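Local coordinates for glycoside hydrolase family protein (Novosphingobium sp. PP1Y, PDB 6Q2F), which probably hydrolyses glycosides to release terminal, non-reducing alpha-L-rhamnose, at residues A[175-178]-A[184-187]; A[244-249]-A[277-282]; A[384-389]-A[533-538]; A[446-451]-A[508-513]. All coordinates share one frame; numbering follows the deposited sequence.

The four contacts lie on one side of the chain's centre. Two junctions tie three of them together. Interaction 1 meets interaction 4 with centres about 10 Å apart, where Gly178 N lies 2.9 Å from Leu447 O, a probable hydrogen bond. Interaction 4 meets interaction 3 with centres about 15 Å apart, through another probable bond, Ala386 O to Asn511 ND2 at 2.9 Å. Interaction 2 stands apart, its nearest atoms about 4 Å from interaction 1 and about 11 Å from interaction 4. Interaction 4 is closest in sequence to the sodium site: segment 508-513 begins four residues after Ser504, which binds the ion with Asp503, Glu583, Glu586 and Glu644.

Interaction 1: residues A[175-178]-A[184-187]; sequences GTTG and HPPV
His184 lays one face of its imidazole against the methyl of Thr176. CG2 of Thr176 is 3.5 Å from CE1 of His184 and equally close to ND1, so the methyl sits over that side of the ring and not over its middle, and the two side chains cross at about a right angle. The threonine torsion sets this up: chi1 of -42° keeps OG1 beside the backbone N, which puts CG2 anti to that N and over the ring. A second touch is made by the proline that follows. CD of Pro185 comes to 3.1 Å from the carbonyl O of Thr177, a close approach of the ring CH2 next to the proline nitrogen to a backbone oxygen. That same oxygen accepts a hydrogen bond from a water at 2.7 Å, and the water also bonds ND1 of His184, 3.1 Å away, so one solvent molecule bridges the two segments where no direct hydrogen bond does.

Further out, Lys152 NZ donates to the carbonyls of both Thr176 and Gly178, and Thr177 OG1 is bonded to Val203 O. These bonds tie segment 175-178 to the protein, while His184 and Pro185 are exposed. Both segments belong to the long loop between strands 164-165 and 206-217, and Gly178 docks it by a backbone bond to Leu447, at the end of strand 436-447 of the four-stranded antiparallel sheet.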
loop_
_atom_site.group_PDB
_atom_site.type_symbol
_atom_site.label_atom_id
_atom_site.label_comp_id
_atom_site.label_asym_id
_atom_site.label_seq_id
_atom_site.Cartn_x
_atom_site.Cartn_y
_atom_site.Cartn_z
ATOM N N GLY A 175 -13.529 -29.343 11.387
ATOM C CA GLY A 175 -13.474 -28.235 12.316
ATOM C C GLY A 175 -12.077 -27.687 12.555
ATOM O O GLY A 175 -11.895 -26.891 13.464
ATOM N N THR A 176 -11.092 -28.116 11.753
ATOM C CA THR A 176 -9.703 -27.719 11.951
ATOM C C THR A 176 -9.498 -26.232 11.686
ATOM O O THR A 176 -9.934 -25.702 10.661
ATOM C CB THR A 176 -8.793 -28.502 11.007
ATOM O OG1 THR A 176 -9.202 -29.864 10.953
ATOM C CG2 THR A 176 -7.347 -28.410 11.475
ATOM N N THR A 177 -8.795 -25.571 12.601
ATOM C CA THR A 177 -8.326 -24.219 12.348
ATOM C C THR A 177 -7.205 -24.250 11.307
ATOM O O THR A 177 -6.268 -25.044 11.413
ATOM C CB THR A 177 -7.851 -23.600 13.657
ATOM O OG1 THR A 177 -8.981 -23.420 14.518
ATOM C CG2 THR A 177 -7.180 -22.260 13.410
ATOM N N GLY A 178 -7.306 -23.396 10.287
ATOM C CA GLY A 178 -6.390 -23.464 9.173
ATOM C C GLY A 178 -7.015 -22.883 7.921
ATOM O O GLY A 178 -8.099 -22.304 7.972
ATOM N N HIS A 184 -3.875 -27.623 8.493
ATOM C CA HIS A 184 -3.461 -26.859 9.659
ATOM C C HIS A 184 -2.766 -25.580 9.228
ATOM O O HIS A 184 -2.376 -25.425 8.069
ATOM C CB HIS A 184 -2.541 -27.717 10.531
ATOM C CG HIS A 184 -3.221 -28.917 11.106
ATOM N ND1 HIS A 184 -3.965 -28.864 12.265
ATOM C CD2 HIS A 184 -3.305 -30.193 10.660
ATOM C CE1 HIS A 184 -4.470 -30.060 12.512
ATOM N NE2 HIS A 184 -4.084 -30.883 11.554
ATOM N N PRO A 185 -2.591 -24.626 10.142
ATOM C CA PRO A 185 -1.716 -23.483 9.856
ATOM C C PRO A 185 -0.270 -23.941 9.791
ATOM O O PRO A 185 0.072 -24.997 10.339
ATOM C CB PRO A 185 -1.959 -22.528 11.042
ATOM C CG PRO A 185 -3.205 -23.080 11.748
ATOM C CD PRO A 185 -3.178 -24.537 11.490
ATOM N N PRO A 186 0.610 -23.193 9.131
ATOM C CA PRO A 186 1.962 -23.701 8.857
ATOM C C PRO A 186 2.866 -23.707 10.086
ATOM O O PRO A 186 2.563 -23.124 11.130
ATOM C CB PRO A 186 2.495 -22.728 7.800
ATOM C CG PRO A 186 1.763 -21.457 8.071
ATOM C CD PRO A 186 0.387 -21.866 8.524
ATOM N N VAL A 187 3.990 -24.409 9.919
ATOM C CA VAL A 187 5.156 -24.418 10.812
ATOM C C VAL A 187 5.255 -23.202 11.742
ATOM O O VAL A 187 4.828 -23.254 12.898
ATOM C CB VAL A 187 6.447 -24.529 9.964
ATOM C CG1 VAL A 187 7.696 -24.418 10.836
ATOM C CG2 VAL A 187 6.438 -25.833 9.155
HETATM O O HOH W 1 -5.268 -26.407 13.531
#

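Interaction 2: residues A[244-249]-A[277-282]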
loop_
_atom_site.group_PDB
_atom_site.type_symbol
_atom_site.label_atom_id
_atom_site.label_comp_id
_atom_site.label_asym_id
_atom_site.label_seq_id
_atom_site.Cartn_x
_atom_site.Cartn_y
_atom_site.Cartn_z
ATOM N N ASP A 244 -6.558 -37.355 4.394
ATOM C CA ASP A 244 -5.535 -36.371 4.743
ATOM C C ASP A 244 -4.877 -35.858 3.464
ATOM O O ASP A 244 -3.946 -36.477 2.940
ATOM C CB ASP A 244 -4.504 -36.988 5.683
ATOM C CG ASP A 244 -3.424 -36.002 6.091
ATOM O OD1 ASP A 244 -3.602 -34.789 5.844
ATOM O OD2 ASP A 244 -2.397 -36.437 6.664
ATOM N N ILE A 245 -5.345 -34.702 2.984
ATOM C CA ILE A 245 -4.749 -34.071 1.809
ATOM C C ILE A 245 -3.347 -33.539 2.070
ATOM O O ILE A 245 -2.631 -33.221 1.114
ATOM C CB ILE A 245 -5.650 -32.931 1.292
ATOM C CG1 ILE A 245 -5.896 -31.898 2.393
ATOM C CG2 ILE A 245 -6.970 -33.484 0.769
ATOM C CD1 ILE A 245 -6.958 -30.884 2.047
ATOM N N ALA A 246 -2.938 -33.420 3.331
ATOM C CA ALA A 246 -1.564 -33.054 3.660
ATOM C C ALA A 246 -0.636 -34.256 3.786
ATOM O O ALA A 246 0.578 -34.072 3.882
ATOM C CB ALA A 246 -1.523 -32.254 4.966
ATOM N N GLY A 247 -1.171 -35.473 3.799
ATOM C CA GLY A 247 -0.344 -36.652 3.962
ATOM C C GLY A 247 -0.455 -37.621 2.808
ATOM O O GLY A 247 -1.485 -38.279 2.635
ATOM N N GLY A 248 0.605 -37.723 2.013
ATOM C CA GLY A 248 0.587 -38.596 0.861
ATOM C C GLY A 248 1.858 -39.398 0.711
ATOM O O GLY A 248 2.128 -40.300 1.509
ATOM N N VAL A 249 2.647 -39.082 -0.309
ATOM C CA VAL A 249 3.869 -39.811 -0.607
ATOM C C VAL A 249 5.021 -38.822 -0.688
ATOM O O VAL A 249 4.847 -37.671 -1.095
ATOM C CB VAL A 249 3.755 -40.608 -1.919
ATOM C CG1 VAL A 249 2.623 -41.600 -1.824
ATOM C CG2 VAL A 249 3.523 -39.664 -3.097
ATOM N N PHE A 277 -2.120 -31.194 -3.975
ATOM C CA PHE A 277 -1.617 -30.376 -2.879
ATOM C C PHE A 277 -0.241 -30.859 -2.452
ATOM O O PHE A 277 -0.035 -32.050 -2.194
ATOM C CB PHE A 277 -2.558 -30.368 -1.672
ATOM C CG PHE A 277 -2.082 -29.476 -0.561
ATOM C CD1 PHE A 277 -1.957 -28.108 -0.758
ATOM C CD2 PHE A 277 -1.745 -30.003 0.675
ATOM C CE1 PHE A 277 -1.510 -27.278 0.266
ATOM C CE2 PHE A 277 -1.296 -29.186 1.701
ATOM C CZ PHE A 277 -1.181 -27.821 1.500
ATOM N N VAL A 278 0.693 -29.917 -2.385
ATOM C CA VAL A 278 2.042 -30.107 -1.877
ATOM C C VAL A 278 2.153 -29.299 -0.587
ATOM O O VAL A 278 2.130 -28.060 -0.634
ATOM C CB VAL A 278 3.094 -29.662 -2.902
ATOM C CG1 VAL A 278 4.508 -29.807 -2.322
ATOM C CG2 VAL A 278 2.935 -30.447 -4.191
ATOM N N PRO A 279 2.242 -29.942 0.577
ATOM C CA PRO A 279 2.355 -29.185 1.830
ATOM C C PRO A 279 3.562 -28.263 1.808
ATOM O O PRO A 279 4.532 -28.496 1.084
ATOM C CB PRO A 279 2.506 -30.280 2.890
ATOM C CG PRO A 279 1.846 -31.469 2.283
ATOM C CD PRO A 279 2.107 -31.388 0.806
ATOM N N ASN A 280 3.474 -27.192 2.599
ATOM C CA ASN A 280 4.558 -26.229 2.788
ATOM C C ASN A 280 5.282 -25.860 1.494
ATOM O O ASN A 280 6.451 -26.212 1.317
ATOM C CB ASN A 280 5.574 -26.777 3.796
ATOM C CG ASN A 280 4.913 -27.489 4.965
ATOM O OD1 ASN A 280 5.208 -28.649 5.239
ATOM N ND2 ASN A 280 4.016 -26.794 5.662
ATOM N N VAL A 281 4.602 -25.177 0.567
ATOM C CA VAL A 281 5.286 -24.624 -0.597
ATOM C C VAL A 281 5.829 -23.229 -0.333
ATOM O O VAL A 281 6.346 -22.598 -1.262
ATOM C CB VAL A 281 4.379 -24.557 -1.845
ATOM C CG1 VAL A 281 3.814 -25.924 -2.191
ATOM C CG2 VAL A 281 3.265 -23.557 -1.630
ATOM N N ARG A 282 5.718 -22.727 0.897
ATOM C CA ARG A 282 6.176 -21.385 1.273
ATOM C C ARG A 282 7.559 -21.014 0.717
ATOM O O ARG A 282 8.253 -20.148 1.252
ATOM C CB ARG A 282 6.203 -21.259 2.795
#
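A chi1 of -177° extends the Phe277 ring away from its backbone N and brings its edge to the carbonyl of Ile245. Ile245 belongs to a type I beta turn from Asp244 to Gly247, closed by Gly247 N to Asp244 O at 3.1 Å, which leads into strand 249-251. The contact packs this turn on the end of strand 268-277 and the loop leaving it, in what looks like a beta-sandwich, its four-stranded sheet accompanied by a six-stranded antiparallel one. Strand 366-374 lies between strands 249-251 and 268-277 and bonds to both, through Val368 with Val249 and Gln370 with Phe277.

Ile245 O approaches the phenyl ring at its edge and in its plane, 3.4 Å from CD2 of Phe277. Pro279 ends up on one face of that ring through its own backbone N, offset toward the rim, and its CG touches Ala246 O at 3.3 Å. The methyl of Ala246 adds looser apolar contacts to both rings, and Leu183 from a nearby loop packs on Ala246 and Phe277. An Asx turn braces the backbone from within: Asp244 OD1 accepts from Ala246 N at 2.9 Å, the donor standing well above the carboxylate plane.

Interaction 3: residues A[384-389]-A[533-538]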
loop_
_atom_site.group_PDB
_atom_site.type_symbol
_atom_site.label_atom_id
_atom_site.label_comp_id
_atom_site.label_asym_id
_atom_site.label_seq_id
_atom_site.Cartn_x
_atom_site.Cartn_y
_atom_site.Cartn_z
ATOM N N THR A 384 -9.060 -20.902 -5.849
ATOM C CA THR A 384 -8.780 -19.469 -5.902
ATOM C C THR A 384 -10.043 -18.674 -6.219
ATOM O O THR A 384 -10.262 -17.605 -5.642
ATOM C CB THR A 384 -7.645 -19.150 -6.891
ATOM O OG1 THR A 384 -7.424 -17.730 -6.932
ATOM C CG2 THR A 384 -7.933 -19.641 -8.280
ATOM N N LYS A 385 -10.910 -19.199 -7.093
ATOM C CA LYS A 385 -12.134 -18.470 -7.434
ATOM C C LYS A 385 -13.069 -18.352 -6.239
ATOM O O LYS A 385 -13.832 -17.388 -6.151
ATOM C CB LYS A 385 -12.865 -19.141 -8.601
ATOM C CG LYS A 385 -12.161 -19.004 -9.948
ATOM C CD LYS A 385 -12.776 -19.960 -10.982
ATOM C CE LYS A 385 -12.071 -19.838 -12.344
ATOM N NZ LYS A 385 -12.541 -20.862 -13.321
ATOM N N ALA A 386 -13.010 -19.306 -5.314
ATOM C CA ALA A 386 -13.819 -19.264 -4.103
ATOM C C ALA A 386 -13.170 -18.443 -3.006
ATOM O O ALA A 386 -13.739 -18.342 -1.914
ATOM C CB ALA A 386 -14.087 -20.684 -3.587
ATOM N N GLY A 387 -11.998 -17.871 -3.251
ATOM C CA GLY A 387 -11.383 -16.999 -2.274
ATOM C C GLY A 387 -10.512 -17.674 -1.238
ATOM O O GLY A 387 -10.137 -17.026 -0.255
ATOM N N PHE A 388 -10.185 -18.952 -1.410
ATOM C CA PHE A 388 -9.257 -19.581 -0.483
ATOM C C PHE A 388 -7.821 -19.136 -0.726
ATOM O O PHE A 388 -6.993 -19.255 0.179
ATOM C CB PHE A 388 -9.339 -21.102 -0.588
ATOM C CG PHE A 388 -10.608 -21.681 -0.029
ATOM C CD1 PHE A 388 -10.822 -21.714 1.340
ATOM C CD2 PHE A 388 -11.576 -22.198 -0.867
ATOM C CE1 PHE A 388 -11.983 -22.238 1.858
ATOM C CE2 PHE A 388 -12.744 -22.730 -0.356
ATOM C CZ PHE A 388 -12.944 -22.754 1.012
ATOM N N VAL A 389 -7.516 -18.632 -1.923
ATOM C CA VAL A 389 -6.184 -18.136 -2.260
ATOM C C VAL A 389 -6.349 -17.147 -3.401
ATOM O O VAL A 389 -7.214 -17.319 -4.262
ATOM C CB VAL A 389 -5.226 -19.291 -2.644
ATOM C CG1 VAL A 389 -5.807 -20.104 -3.807
ATOM C CG2 VAL A 389 -3.848 -18.731 -3.005
ATOM N N PRO A 533 -22.464 -25.031 -4.398
ATOM C CA PRO A 533 -21.582 -26.170 -4.705
ATOM C C PRO A 533 -20.367 -25.794 -5.528
ATOM O O PRO A 533 -19.343 -26.483 -5.444
ATOM C CB PRO A 533 -22.509 -27.130 -5.462
ATOM C CG PRO A 533 -23.856 -26.825 -4.931
ATOM C CD PRO A 533 -23.862 -25.336 -4.763
ATOM N N ALA A 534 -20.445 -24.713 -6.308
ATOM C CA ALA A 534 -19.279 -24.236 -7.046
ATOM C C ALA A 534 -18.139 -23.853 -6.117
ATOM O O ALA A 534 -16.966 -23.983 -6.486
ATOM C CB ALA A 534 -19.667 -23.041 -7.920
ATOM N N LEU A 535 -18.457 -23.347 -4.927
ATOM C CA LEU A 535 -17.422 -22.997 -3.957
ATOM C C LEU A 535 -16.636 -24.213 -3.496
ATOM O O LEU A 535 -15.544 -24.056 -2.931
ATOM C CB LEU A 535 -18.047 -22.322 -2.736
ATOM C CG LEU A 535 -18.726 -20.983 -2.964
ATOM C CD1 LEU A 535 -19.658 -20.673 -1.817
ATOM C CD2 LEU A 535 -17.650 -19.903 -3.093
ATOM N N THR A 536 -17.168 -25.420 -3.708
ATOM C CA THR A 536 -16.499 -26.651 -3.318
ATOM C C THR A 536 -15.967 -27.439 -4.506
ATOM O O THR A 536 -15.491 -28.560 -4.318
ATOM C CB THR A 536 -17.448 -27.542 -2.513
ATOM O OG1 THR A 536 -18.403 -28.128 -3.403
ATOM C CG2 THR A 536 -18.183 -26.730 -1.467
ATOM N N GLY A 537 -16.040 -26.894 -5.724
ATOM C CA GLY A 537 -15.530 -27.559 -6.899
ATOM C C GLY A 537 -16.589 -28.112 -7.830
ATOM O O GLY A 537 -16.263 -28.447 -8.974
ATOM N N THR A 538 -17.840 -28.226 -7.385
ATOM C CA THR A 538 -18.878 -28.843 -8.208
ATOM C C THR A 538 -19.391 -27.832 -9.223
ATOM O O THR A 538 -19.979 -26.813 -8.853
ATOM C CB THR A 538 -20.025 -29.365 -7.350
ATOM O OG1 THR A 538 -19.567 -30.467 -6.565
ATOM C CG2 THR A 538 -21.179 -29.832 -8.250
#
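The methyl of Ala386 and one branch of Leu535 make the close part of this contact, in which the turn after the short helix 382-385 packs on the connection between helices 516-524 and 543-575, with strand 151-160 alongside. CB of Ala386 lies 3.7 Å from CD2 of Leu535 and just as far from the carbonyl O of Leu535, so the methyl rests against both the side-chain end and the backbone carbonyl. The Leu535 side chain has CG beside the backbone N (chi1 -64°) and carries on to Leu550 and Tyr553 of helix 543-575.

The looser part is at Phe388. Its CE2 stands 4.0 Å from Leu535 O, which lies at the ring edge near the ring plane. Much of this phenyl's packing comes from other neighbours: Phe180 meets it edge-to-face, and Lys152 and Trp155 also touch it. Between Ala386 and Phe388 the chain turns at Gly387, whose positive phi and bonds back into the last turn make a Schellman motif.

Some polar groups are satisfied within their own segment. Pro533 O takes three donors: Thr536 N, Thr538 N and Thr536 OG1. Thr384 OG1 reaches Val389 O at 2.7 Å and also bonds Ser391 OG, while Lys385 NZ forms a salt bridge with Asp547. The polar bonds thus run within each turn or to third parties, and the direct hold between the two is van der Waals packing.

Interaction 4: residues A[446-451]-A[508-513]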
loop_
_atom_site.group_PDB
_atom_site.type_symbol
_atom_site.label_atom_id
_atom_site.label_comp_id
_atom_site.label_asym_id
_atom_site.label_seq_id
_atom_site.Cartn_x
_atom_site.Cartn_y
_atom_site.Cartn_z
ATOM N N SER A 446 -15.238 -22.991 9.574
ATOM C CA SER A 446 -14.277 -23.151 10.649
ATOM C C SER A 446 -13.313 -21.971 10.575
ATOM O O SER A 446 -13.399 -21.132 9.677
ATOM C CB SER A 446 -13.576 -24.502 10.555
ATOM O OG SER A 446 -12.756 -24.557 9.407
ATOM N N LEU A 447 -12.401 -21.902 11.536
ATOM C CA LEU A 447 -11.554 -20.729 11.716
ATOM C C LEU A 447 -10.298 -20.770 10.849
ATOM O O LEU A 447 -9.721 -21.831 10.596
ATOM C CB LEU A 447 -11.155 -20.597 13.184
ATOM C CG LEU A 447 -12.343 -20.422 14.132
ATOM C CD1 LEU A 447 -11.842 -20.070 15.511
ATOM C CD2 LEU A 447 -13.311 -19.341 13.587
ATOM N N LEU A 448 -9.885 -19.581 10.393
ATOM C CA LEU A 448 -8.542 -19.405 9.843
ATOM C C LEU A 448 -7.481 -19.476 10.935
ATOM O O LEU A 448 -6.377 -19.982 10.706
ATOM C CB LEU A 448 -8.432 -18.055 9.142
ATOM C CG LEU A 448 -8.365 -18.004 7.626
ATOM C CD1 LEU A 448 -9.642 -18.581 7.061
ATOM C CD2 LEU A 448 -8.175 -16.538 7.187
ATOM N N GLY A 449 -7.786 -18.927 12.112
ATOM C CA GLY A 449 -6.856 -18.848 13.212
ATOM C C GLY A 449 -5.916 -17.666 13.204
ATOM O O GLY A 449 -5.100 -17.549 14.125
ATOM N N THR A 450 -5.996 -16.783 12.210
ATOM C CA THR A 450 -5.027 -15.699 12.174
ATOM C C THR A 450 -5.289 -14.699 13.297
ATOM O O THR A 450 -6.404 -14.538 13.795
ATOM C CB THR A 450 -5.029 -14.981 10.822
ATOM O OG1 THR A 450 -6.361 -14.603 10.484
ATOM C CG2 THR A 450 -4.472 -15.919 9.747
ATOM N N THR A 451 -4.237 -13.959 13.612
ATOM C CA THR A 451 -4.034 -13.306 14.886
ATOM C C THR A 451 -3.503 -11.892 14.612
ATOM O O THR A 451 -2.944 -11.626 13.549
ATOM C CB THR A 451 -3.060 -14.204 15.670
ATOM O OG1 THR A 451 -1.804 -14.382 14.981
ATOM C CG2 THR A 451 -3.685 -15.458 16.069
ATOM N N GLY A 508 -4.854 -13.326 6.034
ATOM C CA GLY A 508 -5.189 -14.600 5.413
ATOM C C GLY A 508 -6.441 -14.505 4.560
ATOM O O GLY A 508 -6.992 -13.425 4.334
ATOM N N GLU A 509 -6.910 -15.665 4.090
ATOM C CA GLU A 509 -7.952 -15.713 3.061
ATOM C C GLU A 509 -9.225 -16.284 3.668
ATOM O O GLU A 509 -9.387 -17.503 3.746
ATOM C CB GLU A 509 -7.495 -16.544 1.863
ATOM C CG GLU A 509 -6.130 -16.125 1.271
ATOM C CD GLU A 509 -6.021 -14.613 1.079
ATOM O OE1 GLU A 509 -7.025 -13.991 0.690
ATOM O OE2 GLU A 509 -4.930 -14.060 1.348
ATOM N N ALA A 510 -10.128 -15.398 4.083
ATOM C CA ALA A 510 -11.413 -15.791 4.645
ATOM C C ALA A 510 -12.509 -15.636 3.594
ATOM O O ALA A 510 -12.485 -14.704 2.781
ATOM C CB ALA A 510 -11.734 -14.946 5.874
ATOM N N ASN A 511 -13.472 -16.561 3.597
ATOM C CA ASN A 511 -14.491 -16.502 2.554
ATOM C C ASN A 511 -15.859 -16.932 3.061
ATOM O O ASN A 511 -16.688 -17.403 2.263
ATOM C CB ASN A 511 -14.099 -17.366 1.346
ATOM C CG ASN A 511 -14.140 -18.867 1.647
ATOM O OD1 ASN A 511 -14.360 -19.300 2.776
ATOM N ND2 ASN A 511 -13.918 -19.669 0.607
ATOM N N TRP A 512 -16.112 -16.834 4.365
ATOM C CA TRP A 512 -17.453 -17.063 4.884
ATOM C C TRP A 512 -17.723 -16.100 6.030
ATOM O O TRP A 512 -16.821 -15.707 6.776
ATOM C CB TRP A 512 -17.679 -18.511 5.373
ATOM C CG TRP A 512 -19.065 -18.672 5.926
ATOM C CD1 TRP A 512 -19.421 -18.702 7.232
ATOM C CD2 TRP A 512 -20.286 -18.732 5.174
ATOM N NE1 TRP A 512 -20.786 -18.815 7.354
ATOM C CE2 TRP A 512 -21.340 -18.820 6.100
ATOM C CE3 TRP A 512 -20.585 -18.732 3.804
ATOM C CZ2 TRP A 512 -22.674 -18.926 5.707
ATOM C CZ3 TRP A 512 -21.908 -18.817 3.415
ATOM C CH2 TRP A 512 -22.935 -18.918 4.362
ATOM N N THR A 513 -18.985 -15.721 6.157
ATOM C CA THR A 513 -19.432 -14.955 7.306
ATOM C C THR A 513 -20.901 -15.303 7.485
ATOM O O THR A 513 -21.581 -15.606 6.496
ATOM C CB THR A 513 -19.192 -13.440 7.104
ATOM O OG1 THR A 513 -19.300 -12.740 8.350
ATOM C CG2 THR A 513 -20.166 -12.841 6.085
#
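The nearest CA atoms, those of Leu448 and Ala510, are 7.0 Å apart, and the Leu448 side chain spans the interval. It stands where strand 436-447 of the four-stranded antiparallel sheet has just ended. The other segment belongs to the loop after strand 497-502, one of the parallel strands that close into what is evidently a (beta/alpha)8 barrel, so the contact joins barrel loop to accessory sheet.

Leu448 lies with both methyls against peptide backbone. CD2 is 3.5 Å from Glu509 N and 3.7 Å from Gly508 C, which places it on the peptide link between those residues; CD1 is 3.5 Å from Glu509 O, one peptide further along. Its chi1 of -108° falls between the staggered positions, a somewhat strained setting that spreads the two branches along the loop. CB of Glu509 points away from Leu448, and the side chain touches Met390.

Strand 151-160 and the residues just before it help to hold both partners. Ser446 pairs with Lys152 and Leu448 with Leu150 by backbone bonds, while Asn511 bonds to Lys151 through its backbone and to Leu153 N through OD1. Near Gly508, Thr450 OG1 is hydrogen-bonded to Val507 O, a further tie between the two loops. The apolar touch across the gap is a lighter one, CD2 of Leu448 to CB of Ala510 at 4.1 Å.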